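PDB 4F1V: putative alkaline phosphatase from Pseudomonas fluorescens, which binds phosphate with high affinity in the periplasm and probably serves as the solute-binding component of the PstSACB ABC importer. Local coordinates for residues Val20-Phe25 and Gln310-Phe314; Ala39-Tyr45 and Asn56-Ala60; Asn246-Ile251 and Gly287-Phe293; His318-Asn324 and Lys342-Arg346. The contacts are given in a common frame with arbitrary orientation. Where two conformers were deposited one is given. Numbering follows the deposited sequence.

Interaction 1: residues Val20-Phe25 and Gln310-Phe314; sequences VLTAGF and QVRDF
An irregular segment, Val20-Phe25, runs beside one turn of helix 305-318, with Thr22 CA 5.5 Å from Phe314 CA and Gly24 CA 6.3 Å from Gln310 CA. Val20 O lies 3.4 Å from Phe314 CE1, at the ring edge, and Leu21 (m,t) brings CD2 to 3.7 Å from the same CE1. Thr22 opens a type II beta turn closed by Phe25 N to Thr22 O (3.2 Å); its p rotamer sets OG1 3.2 Å from Phe314 CA. Ala23 O lies 3.6 Å from Gln310 CG. Gly24 takes the left-handed turn position (phi 90°), where a CB would run into Gln310 CD. Phe25 (chi1 m) reaches back to Phe314 (t), CZ to CB 3.5 Å, the ring centroids 5.2 Å apart with planes at 48°. No direct hydrogen bond crosses; one water donates to Ala23 O (2.7 Å) and Gln310 O (2.8 Å) and accepts from Thr22 OG1 (2.8 Å). Loop and helix are therefore joined by buried aromatic packing and by a water link nearer the surface.

Interaction 2: residues Ala39-Tyr45 and Asn56-Ala60; sequences AFLNNDY and NVHWA
The C-terminal turn of helix 33-42 and the loop that follows it pack on the segment leading into strand 59-62, with Asn43 and Val57 nearest in register (CA to CA 5.3 Å). The helix finishes in a Schellman motif: Asn43 has positive phi (49/54), Asp44 N bonds to Ala39 O (2.9 Å) and Asn43 N to Phe40 O (3.2 Å). Asn56, extended at -96/160, receives Asn43 ND2 on its OD1 at 2.9 Å, while its carbonyl O lies 3.8 Å from Tyr45 CD2. At Val57 the backbone N donates to Asn43 OD1 (2.8 Å, 174°), so the t rotamer of Asn43 lets one carboxamide bond to the Asn56 side chain and the Val57 backbone. Val57 points toward the helix end, its t rotamer placing CG1 3.7 Å from Phe40 CA and CG2 4.0 Å from Ala39 CB and 3.7 Å from Tyr45 CA. His58 O lies 3.5 Å from Phe40 CE1 at the ring edge and accepts a hydrogen bond from Tyr302 OH. The CA-to-CB bond of Trp59 points away, and its ring stacks on Phe298. Ala60 turns back, CB 4.2 Å from Phe40 CB. Helix 33-42 thus returns through a loop to strand 59-62, parallel to strands 29-30 and 5-7: the beta-alpha-beta arrangement of a periplasmic-binding-protein lobe, with Gly32 and Ser33 at the helix's other end lining the phosphate pocket.

Interaction 3: residues Asn246-Ile251 and Gly287-Phe293; sequences NVSAAI and GYPILGF
Val247, Ala250 and Ile251 form the apolar underside of the short helix 248-252 and its lead-in, which cover the start of strand 291-299. At the N-terminal side of both segments, Asn246 and Gly287 are closest (CA to CA 4.9 Å): Tyr288 N donates to Asn246 O (2.9 Å, 166°), and Gly287, at phi 63°, has no CB to collide with that oxygen. Val247 (m) directs CG1 to 3.9 Å from both Tyr288 CB and Leu291 CB. Tyr288, in t, leads its ring away so that OH bonds to Val95 O. The p,t rotamer of Leu291 raises CD1 to 3.7 Å from Ala250 CB and 3.8 Å from Ile251 CD1. Ile251 is m,m; its CD1 lies over one face of the Phe293 ring, and CG2 comes within 3.9 Å of Phe293 CE2. Gly292 lies between Leu291 and Phe293, its O 3.8 Å from Ile251 CD1. Beside this layer, strand 85-94 pairs antiparallel with strand 291-299 and supplies Ser94 against Val247 and Pro89 against Phe293, while helix 147-159 touches Ile290 through Phe155.

Interaction 4: residues His318-Asn324 and Lys342-Arg346; sequences HYGASNN and KATVR
The Tyr319 ring lies against Val345, whose t rotamer places CG1 3.6 Å from the Tyr319 ring centroid and 11° off the normal, a CH-pi contact over one face. Tyr319 (m) is the first residue to leave helical geometry after helix 305-318 (-114/21), and its CA is 4.9 Å from Lys342 CA at the facing turn of helix 339-349. Its carbonyl O accepts from Arg346 NH2 (2.8 Å, 161°), for which chi3 and chi4 of Arg346 bend to -53° and -87°. Lys342 runs extended along the loop (m,t,t), its CD 3.3 Å from Gly320 O, and turns only at chi4 (p), where NZ forms a salt bridge with Asp326. Beyond, the loop doubles back, held by Asn324 ND2 to Gly320 O (2.9 Å). The contact packs helix 339-349 against the loop leading from helix 305-318 to helix 326-331. Apolar and aromatic surface meets on the buried side, while Arg346 donates to the carbonyl of the first post-helical residue and the lysine charge is neutralised by Asp326.

Overall arrangement
Interactions 2, 3 and 4 are mostly buried, whereas interaction 1 reaches the surface and is the one with a bridging water. Interactions 2 and 3 meet the same five-stranded sheet on neighbouring strands, 59-62 and 291-299, yet their centres are about 31 Å apart on opposite sides of the chain's centre; both combine apolar packing with hydrogen bonds donated by backbone amides. Interactions 1 and 4 use successive parts of helix 305-318 and its exit, their centres about 14 Å apart, but only in interaction 4 does a charged side chain form a hydrogen bond across the contact. Interactions 1 and 2 touch directly, Phe25 CE2 lying 3.4 Å from Trp59 NE1, so aromatic packing continues from helix 305-318 to strand 59-62.

Interaction 1: residues Val20-Phe25 and Gln310-Phe314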
loop_
_atom_site.group_PDB
_atom_site.type_symbol
_atom_site.label_atom_id
_atom_site.label_comp_id
_atom_site.label_asym_id
_atom_site.label_seq_id
_atom_site.Cartn_x
_atom_site.Cartn_y
_atom_site.Cartn_z
ATOM N N VAL A 20 15.660 -5.491 -8.394
ATOM C CA VAL A 20 15.165 -4.725 -7.240
ATOM C C VAL A 20 15.421 -5.499 -5.927
ATOM O O VAL A 20 15.924 -4.910 -4.968
ATOM C CB VAL A 20 13.683 -4.382 -7.459
ATOM C CG1 VAL A 20 12.981 -3.919 -6.170
ATOM C CG2 VAL A 20 13.516 -3.368 -8.559
ATOM N N LEU A 21 15.062 -6.780 -5.890
ATOM C CA LEU A 21 15.482 -7.662 -4.819
ATOM C C LEU A 21 16.898 -8.166 -5.171
ATOM O O LEU A 21 17.166 -8.493 -6.322
ATOM C CB LEU A 21 14.552 -8.810 -4.601
ATOM C CG LEU A 21 13.065 -8.437 -4.392
ATOM C CD1 LEU A 21 12.249 -9.684 -4.222
ATOM C CD2 LEU A 21 12.907 -7.489 -3.222
ATOM N N THR A 22 17.770 -8.246 -4.174
ATOM C CA THR A 22 19.169 -8.549 -4.341
ATOM C C THR A 22 19.471 -10.049 -4.167
ATOM O O THR A 22 18.571 -10.880 -4.118
ATOM C CB THR A 22 19.959 -7.614 -3.398
ATOM O OG1 THR A 22 19.427 -7.702 -2.092
ATOM C CG2 THR A 22 19.848 -6.160 -3.805
ATOM N N ALA A 23 20.766 -10.388 -4.097
ATOM C CA ALA A 23 21.182 -11.777 -4.106
ATOM C C ALA A 23 20.560 -12.538 -2.956
ATOM O O ALA A 23 20.466 -12.091 -1.837
ATOM C CB ALA A 23 22.702 -11.888 -4.010
ATOM N N GLY A 24 20.147 -13.787 -3.282
ATOM C CA GLY A 24 19.585 -14.675 -2.289
ATOM C C GLY A 24 18.103 -14.566 -2.141
ATOM O O GLY A 24 17.510 -15.419 -1.465
ATOM N N PHE A 25 17.441 -13.541 -2.706
ATOM C CA PHE A 25 16.004 -13.346 -2.584
ATOM C C PHE A 25 15.294 -14.120 -3.663
ATOM O O PHE A 25 15.519 -13.945 -4.862
ATOM C CB PHE A 25 15.621 -11.863 -2.696
ATOM C CG PHE A 25 15.791 -11.067 -1.433
ATOM C CD1 PHE A 25 17.047 -10.852 -0.857
ATOM C CD2 PHE A 25 14.714 -10.454 -0.836
ATOM C CE1 PHE A 25 17.194 -10.088 0.265
ATOM C CE2 PHE A 25 14.834 -9.718 0.309
ATOM C CZ PHE A 25 16.078 -9.517 0.885
ATOM N N GLN A 310 22.431 -11.143 3.493
ATOM C CA GLN A 310 21.635 -10.883 2.258
ATOM C C GLN A 310 20.515 -9.874 2.556
ATOM O O GLN A 310 20.187 -9.047 1.685
ATOM C CB GLN A 310 21.085 -12.214 1.757
ATOM C CG GLN A 310 22.241 -13.031 1.158
ATOM C CD GLN A 310 21.718 -14.470 0.791
ATOM O OE1 GLN A 310 20.831 -14.995 1.357
ATOM N NE2 GLN A 310 22.491 -15.037 -0.145
ATOM N N VAL A 311 19.889 -9.942 3.737
ATOM C CA VAL A 311 18.864 -8.954 4.073
ATOM C C VAL A 311 19.510 -7.558 4.216
ATOM O O VAL A 311 18.964 -6.576 3.681
ATOM C CB VAL A 311 18.117 -9.371 5.364
ATOM C CG1 VAL A 311 17.274 -8.225 5.886
ATOM C CG2 VAL A 311 17.258 -10.591 5.124
ATOM N N ARG A 312 20.646 -7.494 4.893
ATOM C CA ARG A 312 21.331 -6.193 4.973
ATOM C C ARG A 312 21.620 -5.658 3.573
ATOM O O ARG A 312 21.442 -4.447 3.320
ATOM C CB ARG A 312 22.655 -6.308 5.787
ATOM C CG ARG A 312 22.437 -6.543 7.264
ATOM C CD ARG A 312 23.718 -6.656 8.052
ATOM N NE ARG A 312 24.553 -5.479 7.890
ATOM C CZ ARG A 312 24.384 -4.311 8.489
ATOM N NH1 ARG A 312 23.413 -4.160 9.445
ATOM N NH2 ARG A 312 25.122 -3.235 8.196
ATOM N N ASP A 313 22.121 -6.480 2.659
ATOM C CA ASP A 313 22.471 -6.009 1.337
ATOM C C ASP A 313 21.249 -5.489 0.582
ATOM O O ASP A 313 21.360 -4.522 -0.204
ATOM C CB ASP A 313 23.162 -7.127 0.560
ATOM C CG ASP A 313 24.558 -7.503 1.101
ATOM O OD1 ASP A 313 25.120 -6.676 1.862
ATOM O OD2 ASP A 313 25.057 -8.571 0.710
ATOM N N PHE A 314 20.075 -6.076 0.794
ATOM C CA PHE A 314 18.854 -5.520 0.203
ATOM C C PHE A 314 18.529 -4.135 0.752
ATOM O O PHE A 314 18.234 -3.189 -0.005
ATOM C CB PHE A 314 17.668 -6.455 0.413
ATOM C CG PHE A 314 16.349 -5.836 -0.023
ATOM C CD1 PHE A 314 16.149 -5.478 -1.361
ATOM C CD2 PHE A 314 15.342 -5.572 0.898
ATOM C CE1 PHE A 314 14.955 -4.844 -1.730
ATOM C CE2 PHE A 314 14.189 -4.906 0.533
ATOM C CZ PHE A 314 14.001 -4.520 -0.797
HETATM O O HOH W 1 21.033 -9.622 -0.885
#

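Interaction 2: residues Ala39-Tyr45 and Asn56-Ala60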
loop_
_atom_site.group_PDB
_atom_site.type_symbol
_atom_site.label_atom_id
_atom_site.label_comp_id
_atom_site.label_asym_id
_atom_site.label_seq_id
_atom_site.Cartn_x
_atom_site.Cartn_y
_atom_site.Cartn_z
ATOM N N ALA A 39 1.663 -14.510 6.964
ATOM C CA ALA A 39 2.821 -15.323 6.583
ATOM C C ALA A 39 4.014 -15.018 7.485
ATOM O O ALA A 39 4.681 -15.901 8.023
ATOM C CB ALA A 39 3.173 -15.070 5.120
ATOM N N PHE A 40 4.327 -13.707 7.612
ATOM C CA PHE A 40 5.485 -13.318 8.415
ATOM C C PHE A 40 5.257 -13.624 9.904
ATOM O O PHE A 40 6.106 -14.204 10.562
ATOM C CB PHE A 40 5.775 -11.826 8.174
ATOM C CG PHE A 40 6.961 -11.380 9.017
ATOM C CD1 PHE A 40 8.247 -11.488 8.489
ATOM C CD2 PHE A 40 6.825 -10.884 10.289
ATOM C CE1 PHE A 40 9.384 -11.088 9.225
ATOM C CE2 PHE A 40 7.920 -10.512 11.042
ATOM C CZ PHE A 40 9.182 -10.612 10.498
ATOM N N LEU A 41 4.131 -13.161 10.437
ATOM C CA LEU A 41 3.905 -13.200 11.876
ATOM C C LEU A 41 3.893 -14.611 12.452
ATOM O O LEU A 41 4.268 -14.833 13.602
ATOM C CB LEU A 41 2.643 -12.439 12.244
ATOM C CG LEU A 41 2.662 -10.913 11.948
ATOM C CD1 LEU A 41 1.211 -10.401 11.990
ATOM C CD2 LEU A 41 3.581 -10.161 12.908
ATOM N N ASN A 42 3.432 -15.570 11.630
ATOM C CA ASN A 42 3.295 -16.966 12.033
ATOM C C ASN A 42 4.335 -17.883 11.391
ATOM O O ASN A 42 4.320 -19.087 11.595
ATOM C CB ASN A 42 1.844 -17.477 11.659
ATOM C CG ASN A 42 0.825 -16.601 12.350
ATOM O OD1 ASN A 42 0.667 -16.672 13.561
ATOM N ND2 ASN A 42 0.176 -15.708 11.602
ATOM N N ASN A 43 5.235 -17.317 10.577
ATOM C CA ASN A 43 6.152 -18.107 9.790
ATOM C C ASN A 43 5.428 -19.221 9.022
ATOM O O ASN A 43 5.774 -20.389 9.133
ATOM C CB ASN A 43 7.325 -18.660 10.618
ATOM C CG ASN A 43 8.401 -19.265 9.722
ATOM O OD1 ASN A 43 8.604 -18.763 8.612
ATOM N ND2 ASN A 43 9.087 -20.266 10.212
ATOM N N ASP A 44 4.425 -18.807 8.259
ATOM C CA ASP A 44 3.520 -19.730 7.589
ATOM C C ASP A 44 3.580 -19.529 6.076
ATOM O O ASP A 44 2.886 -18.686 5.503
ATOM C CB ASP A 44 2.106 -19.543 8.094
ATOM C CG ASP A 44 1.096 -20.480 7.424
ATOM O OD1 ASP A 44 1.526 -21.354 6.657
ATOM O OD2 ASP A 44 -0.110 -20.271 7.733
ATOM N N TYR A 45 4.431 -20.345 5.444
ATOM C CA TYR A 45 4.630 -20.217 3.999
ATOM C C TYR A 45 3.424 -20.572 3.161
ATOM O O TYR A 45 3.301 -20.153 2.013
ATOM C CB TYR A 45 5.838 -21.098 3.577
ATOM C CG TYR A 45 6.353 -20.841 2.181
ATOM C CD1 TYR A 45 5.931 -21.614 1.095
ATOM C CD2 TYR A 45 7.251 -19.823 1.919
ATOM C CE1 TYR A 45 6.360 -21.394 -0.176
ATOM C CE2 TYR A 45 7.710 -19.560 0.643
ATOM C CZ TYR A 45 7.251 -20.359 -0.425
ATOM O OH TYR A 45 7.672 -20.162 -1.703
ATOM N N ASN A 56 10.519 -21.442 4.936
ATOM C CA ASN A 56 10.260 -20.374 5.916
ATOM C C ASN A 56 9.916 -19.067 5.181
ATOM O O ASN A 56 10.228 -18.854 4.038
ATOM C CB ASN A 56 11.482 -20.188 6.831
ATOM C CG ASN A 56 11.686 -21.415 7.702
ATOM O OD1 ASN A 56 10.807 -21.796 8.449
ATOM N ND2 ASN A 56 12.799 -22.092 7.525
ATOM N N VAL A 57 9.265 -18.166 5.959
ATOM C CA VAL A 57 8.947 -16.819 5.498
ATOM C C VAL A 57 9.964 -15.868 6.139
ATOM O O VAL A 57 10.150 -15.904 7.359
ATOM C CB VAL A 57 7.533 -16.402 5.901
ATOM C CG1 VAL A 57 7.254 -14.931 5.567
ATOM C CG2 VAL A 57 6.512 -17.303 5.233
ATOM N N HIS A 58 10.597 -15.021 5.333
ATOM C CA HIS A 58 11.601 -14.109 5.843
ATOM C C HIS A 58 11.163 -12.662 5.888
ATOM O O HIS A 58 11.715 -11.885 6.682
ATOM C CB HIS A 58 12.891 -14.267 5.012
ATOM C CG HIS A 58 13.416 -15.667 5.041
ATOM N ND1 HIS A 58 13.086 -16.584 4.105
ATOM C CD2 HIS A 58 14.146 -16.298 6.008
ATOM C CE1 HIS A 58 13.636 -17.724 4.454
ATOM N NE2 HIS A 58 14.221 -17.619 5.631
ATOM N N TRP A 59 10.216 -12.255 5.023
ATOM C CA TRP A 59 9.797 -10.840 4.965
ATOM C C TRP A 59 8.419 -10.803 4.275
ATOM O O TRP A 59 8.010 -11.742 3.608
ATOM C CB TRP A 59 10.802 -9.969 4.248
ATOM C CG TRP A 59 10.976 -10.112 2.786
ATOM C CD1 TRP A 59 11.682 -11.083 2.123
ATOM C CD2 TRP A 59 10.456 -9.254 1.746
ATOM N NE1 TRP A 59 11.644 -10.868 0.752
ATOM C CE2 TRP A 59 10.898 -9.743 0.506
ATOM C CE3 TRP A 59 9.638 -8.102 1.774
ATOM C CZ2 TRP A 59 10.590 -9.100 -0.717
ATOM C CZ3 TRP A 59 9.318 -7.451 0.582
ATOM C CH2 TRP A 59 9.812 -7.948 -0.656
ATOM N N ALA A 60 7.759 -9.642 4.426
ATOM C CA ALA A 60 6.492 -9.397 3.721
ATOM C C ALA A 60 6.428 -7.954 3.195
ATOM O O ALA A 60 6.952 -7.030 3.793
ATOM C CB ALA A 60 5.301 -9.664 4.583
#

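Interaction 3: residues Asn246-Ile251 and Gly287-Phe293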
loop_
_atom_site.group_PDB
_atom_site.type_symbol
_atom_site.label_atom_id
_atom_site.label_comp_id
_atom_site.label_asym_id
_atom_site.label_seq_id
_atom_site.Cartn_x
_atom_site.Cartn_y
_atom_site.Cartn_z
ATOM N N ASN A 246 1.749 13.823 -9.336
ATOM C CA ASN A 246 0.684 14.579 -8.679
ATOM C C ASN A 246 0.557 14.240 -7.188
ATOM O O ASN A 246 -0.224 14.934 -6.507
ATOM C CB ASN A 246 -0.667 14.403 -9.407
ATOM C CG ASN A 246 -0.604 14.961 -10.814
ATOM O OD1 ASN A 246 0.109 15.959 -11.035
ATOM N ND2 ASN A 246 -1.373 14.384 -11.712
ATOM N N VAL A 247 1.303 13.269 -6.683
ATOM C CA VAL A 247 1.357 12.992 -5.242
ATOM C C VAL A 247 2.786 13.144 -4.689
ATOM O O VAL A 247 2.973 13.076 -3.467
ATOM C CB VAL A 247 0.792 11.599 -4.824
ATOM C CG1 VAL A 247 -0.710 11.548 -5.096
ATOM C CG2 VAL A 247 1.543 10.471 -5.532
ATOM N N SER A 248 3.796 13.383 -5.543
ATOM C CA SER A 248 5.140 13.326 -5.032
ATOM C C SER A 248 5.473 14.466 -4.079
ATOM O O SER A 248 6.215 14.231 -3.105
ATOM C CB SER A 248 6.100 13.263 -6.207
ATOM O OG SER A 248 5.935 14.339 -7.097
ATOM N N ALA A 249 4.942 15.689 -4.265
ATOM C CA ALA A 249 5.195 16.745 -3.336
ATOM C C ALA A 249 4.680 16.387 -1.951
ATOM O O ALA A 249 5.339 16.590 -0.909
ATOM C CB ALA A 249 4.629 18.075 -3.808
ATOM N N ALA A 250 3.443 15.887 -1.895
ATOM C CA ALA A 250 2.850 15.552 -0.610
ATOM C C ALA A 250 3.616 14.402 0.064
ATOM O O ALA A 250 3.803 14.433 1.300
ATOM C CB ALA A 250 1.403 15.204 -0.828
ATOM N N ILE A 251 4.039 13.375 -0.663
ATOM C CA ILE A 251 4.847 12.315 -0.067
ATOM C C ILE A 251 6.162 12.914 0.523
ATOM O O ILE A 251 6.571 12.556 1.624
ATOM C CB ILE A 251 5.164 11.225 -1.102
ATOM C CG1 ILE A 251 3.893 10.444 -1.488
ATOM C CG2 ILE A 251 6.260 10.275 -0.589
ATOM C CD1 ILE A 251 3.206 9.674 -0.385
ATOM N N GLY A 287 -2.516 19.088 -5.804
ATOM C CA GLY A 287 -2.246 17.833 -6.450
ATOM C C GLY A 287 -3.394 16.820 -6.269
ATOM O O GLY A 287 -4.540 17.186 -6.066
ATOM N N TYR A 288 -3.026 15.548 -6.435
ATOM C CA TYR A 288 -4.011 14.475 -6.344
ATOM C C TYR A 288 -4.200 14.069 -4.862
ATOM O O TYR A 288 -3.198 13.917 -4.144
ATOM C CB TYR A 288 -3.510 13.274 -7.146
ATOM C CG TYR A 288 -4.505 12.144 -7.192
ATOM C CD1 TYR A 288 -5.565 12.180 -8.104
ATOM C CD2 TYR A 288 -4.402 11.029 -6.344
ATOM C CE1 TYR A 288 -6.491 11.138 -8.182
ATOM C CE2 TYR A 288 -5.315 9.983 -6.411
ATOM C CZ TYR A 288 -6.373 10.023 -7.332
ATOM O OH TYR A 288 -7.260 9.004 -7.480
ATOM N N PRO A 289 -5.419 13.875 -4.397
ATOM C CA PRO A 289 -5.628 13.825 -2.935
ATOM C C PRO A 289 -5.454 12.460 -2.286
ATOM O O PRO A 289 -5.325 12.391 -1.071
ATOM C CB PRO A 289 -7.053 14.352 -2.761
ATOM C CG PRO A 289 -7.743 13.994 -4.041
ATOM C CD PRO A 289 -6.715 14.202 -5.103
ATOM N N ILE A 290 -5.587 11.330 -3.046
ATOM C CA ILE A 290 -5.622 10.017 -2.425
ATOM C C ILE A 290 -4.282 9.347 -2.505
ATOM O O ILE A 290 -3.794 9.013 -3.626
ATOM C CB ILE A 290 -6.691 9.071 -3.033
ATOM C CG1 ILE A 290 -7.993 9.812 -3.425
ATOM C CG2 ILE A 290 -6.989 7.950 -2.039
ATOM C CD1 ILE A 290 -9.023 8.916 -4.070
ATOM N N LEU A 291 -3.602 9.136 -1.380
ATOM C CA LEU A 291 -2.217 8.663 -1.361
ATOM C C LEU A 291 -1.935 7.956 -0.013
ATOM O O LEU A 291 -2.697 8.065 0.960
ATOM C CB LEU A 291 -1.208 9.774 -1.643
ATOM C CG LEU A 291 -0.845 10.693 -0.465
ATOM C CD1 LEU A 291 0.123 11.771 -0.945
ATOM C CD2 LEU A 291 -2.044 11.359 0.204
ATOM N N GLY A 292 -0.763 7.304 0.041
ATOM C CA GLY A 292 -0.230 6.733 1.286
ATOM C C GLY A 292 1.041 5.983 1.009
ATOM O O GLY A 292 1.691 6.237 -0.022
ATOM N N PHE A 293 1.447 5.104 1.934
ATOM C CA PHE A 293 2.679 4.326 1.815
ATOM C C PHE A 293 2.373 2.848 1.728
ATOM O O PHE A 293 1.412 2.335 2.317
ATOM C CB PHE A 293 3.656 4.580 3.007
ATOM C CG PHE A 293 4.192 5.989 3.000
ATOM C CD1 PHE A 293 3.505 7.025 3.623
ATOM C CD2 PHE A 293 5.348 6.269 2.297
ATOM C CE1 PHE A 293 3.993 8.325 3.561
ATOM C CE2 PHE A 293 5.831 7.568 2.242
ATOM C CZ PHE A 293 5.177 8.597 2.893
#

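Interaction 4: residues His318-Asn324 and Lys342-Arg346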
loop_
_atom_site.group_PDB
_atom_site.type_symbol
_atom_site.label_atom_id
_atom_site.label_comp_id
_atom_site.label_asym_id
_atom_site.label_seq_id
_atom_site.Cartn_x
_atom_site.Cartn_y
_atom_site.Cartn_z
ATOM N N HIS A 318 17.893 -0.724 -1.385
ATOM C CA HIS A 318 16.577 -0.094 -1.411
ATOM C C HIS A 318 16.553 1.247 -0.737
ATOM O O HIS A 318 15.730 2.128 -1.076
ATOM C CB HIS A 318 15.550 -1.065 -0.788
ATOM C CG HIS A 318 14.133 -0.811 -1.262
ATOM N ND1 HIS A 318 13.790 -0.891 -2.580
ATOM C CD2 HIS A 318 13.023 -0.483 -0.529
ATOM C CE1 HIS A 318 12.499 -0.662 -2.661
ATOM N NE2 HIS A 318 11.976 -0.411 -1.442
ATOM N N TYR A 319 17.438 1.445 0.261
ATOM C CA TYR A 319 17.567 2.698 0.976
ATOM C C TYR A 319 18.886 3.375 0.739
ATOM O O TYR A 319 19.306 4.236 1.505
ATOM C CB TYR A 319 17.281 2.495 2.491
ATOM C CG TYR A 319 15.900 1.924 2.706
ATOM C CD1 TYR A 319 15.712 0.560 2.916
ATOM C CD2 TYR A 319 14.750 2.709 2.630
ATOM C CE1 TYR A 319 14.427 0.002 3.071
ATOM C CE2 TYR A 319 13.488 2.207 2.783
ATOM C CZ TYR A 319 13.317 0.833 2.987
ATOM O OH TYR A 319 12.089 0.300 3.090
ATOM N N GLY A 320 19.561 3.027 -0.353
ATOM C CA GLY A 320 20.861 3.663 -0.644
ATOM C C GLY A 320 20.751 5.044 -1.243
ATOM O O GLY A 320 19.808 5.351 -1.965
ATOM N N ALA A 321 21.782 5.849 -0.921
ATOM C CA ALA A 321 21.922 7.108 -1.614
ATOM C C ALA A 321 22.225 6.947 -3.067
ATOM O O ALA A 321 21.768 7.722 -3.907
ATOM C CB ALA A 321 22.964 8.007 -0.910
ATOM N N SER A 322 23.024 5.973 -3.426
ATOM C CA SER A 322 23.447 5.664 -4.778
ATOM C C SER A 322 23.164 4.181 -5.045
ATOM O O SER A 322 22.922 3.413 -4.115
ATOM C CB SER A 322 24.976 5.806 -4.949
ATOM O OG SER A 322 25.485 7.102 -4.970
ATOM N N ASN A 323 23.173 3.793 -6.326
ATOM C CA ASN A 323 22.944 2.409 -6.735
ATOM C C ASN A 323 21.699 1.835 -6.080
ATOM O O ASN A 323 21.783 0.796 -5.396
ATOM C CB ASN A 323 24.177 1.594 -6.442
ATOM C CG ASN A 323 25.315 2.069 -7.375
ATOM O OD1 ASN A 323 25.229 2.028 -8.669
ATOM N ND2 ASN A 323 26.368 2.619 -6.797
ATOM N N ASN A 324 20.603 2.529 -6.212
ATOM C CA ASN A 324 19.407 2.204 -5.500
ATOM C C ASN A 324 18.274 1.762 -6.479
ATOM O O ASN A 324 18.508 1.526 -7.660
ATOM C CB ASN A 324 19.009 3.366 -4.543
ATOM C CG ASN A 324 18.619 4.624 -5.311
ATOM O OD1 ASN A 324 17.946 4.592 -6.342
ATOM N ND2 ASN A 324 19.000 5.797 -4.736
ATOM N N LYS A 342 15.578 8.034 3.513
ATOM C CA LYS A 342 16.497 6.891 3.340
ATOM C C LYS A 342 17.543 6.892 4.448
ATOM O O LYS A 342 17.903 5.850 5.020
ATOM C CB LYS A 342 17.131 6.885 1.988
ATOM C CG LYS A 342 16.266 6.691 0.777
ATOM C CD LYS A 342 17.083 6.449 -0.473
ATOM C CE LYS A 342 16.366 6.212 -1.760
ATOM N NZ LYS A 342 15.672 7.443 -2.286
ATOM N N ALA A 343 18.115 8.087 4.744
ATOM C CA ALA A 343 19.162 8.156 5.759
ATOM C C ALA A 343 18.680 7.732 7.131
ATOM O O ALA A 343 19.420 7.087 7.884
ATOM C CB ALA A 343 19.745 9.566 5.787
ATOM N N THR A 344 17.440 8.082 7.448
ATOM C CA THR A 344 16.832 7.684 8.738
ATOM C C THR A 344 16.661 6.197 8.795
ATOM O O THR A 344 16.960 5.538 9.838
ATOM C CB THR A 344 15.540 8.464 8.935
ATOM O OG1 THR A 344 15.769 9.862 8.956
ATOM C CG2 THR A 344 14.850 8.100 10.227
ATOM N N VAL A 345 16.134 5.565 7.753
ATOM C CA VAL A 345 16.031 4.100 7.712
ATOM C C VAL A 345 17.413 3.463 7.907
ATOM O O VAL A 345 17.547 2.500 8.696
ATOM C CB VAL A 345 15.354 3.666 6.387
ATOM C CG1 VAL A 345 15.380 2.141 6.275
ATOM C CG2 VAL A 345 13.900 4.182 6.337
ATOM N N ARG A 346 18.426 3.923 7.168
ATOM C CA ARG A 346 19.720 3.296 7.322
ATOM C C ARG A 346 20.304 3.441 8.729
ATOM O O ARG A 346 20.919 2.532 9.277
ATOM C CB ARG A 346 20.750 3.891 6.311
ATOM C CG ARG A 346 20.419 3.668 4.845
ATOM C CD ARG A 346 21.579 3.888 3.916
ATOM N NE ARG A 346 22.181 5.165 4.127
ATOM C CZ ARG A 346 21.784 6.307 3.533
ATOM N NH1 ARG A 346 22.387 7.507 3.838
ATOM N NH2 ARG A 346 20.781 6.328 2.661
#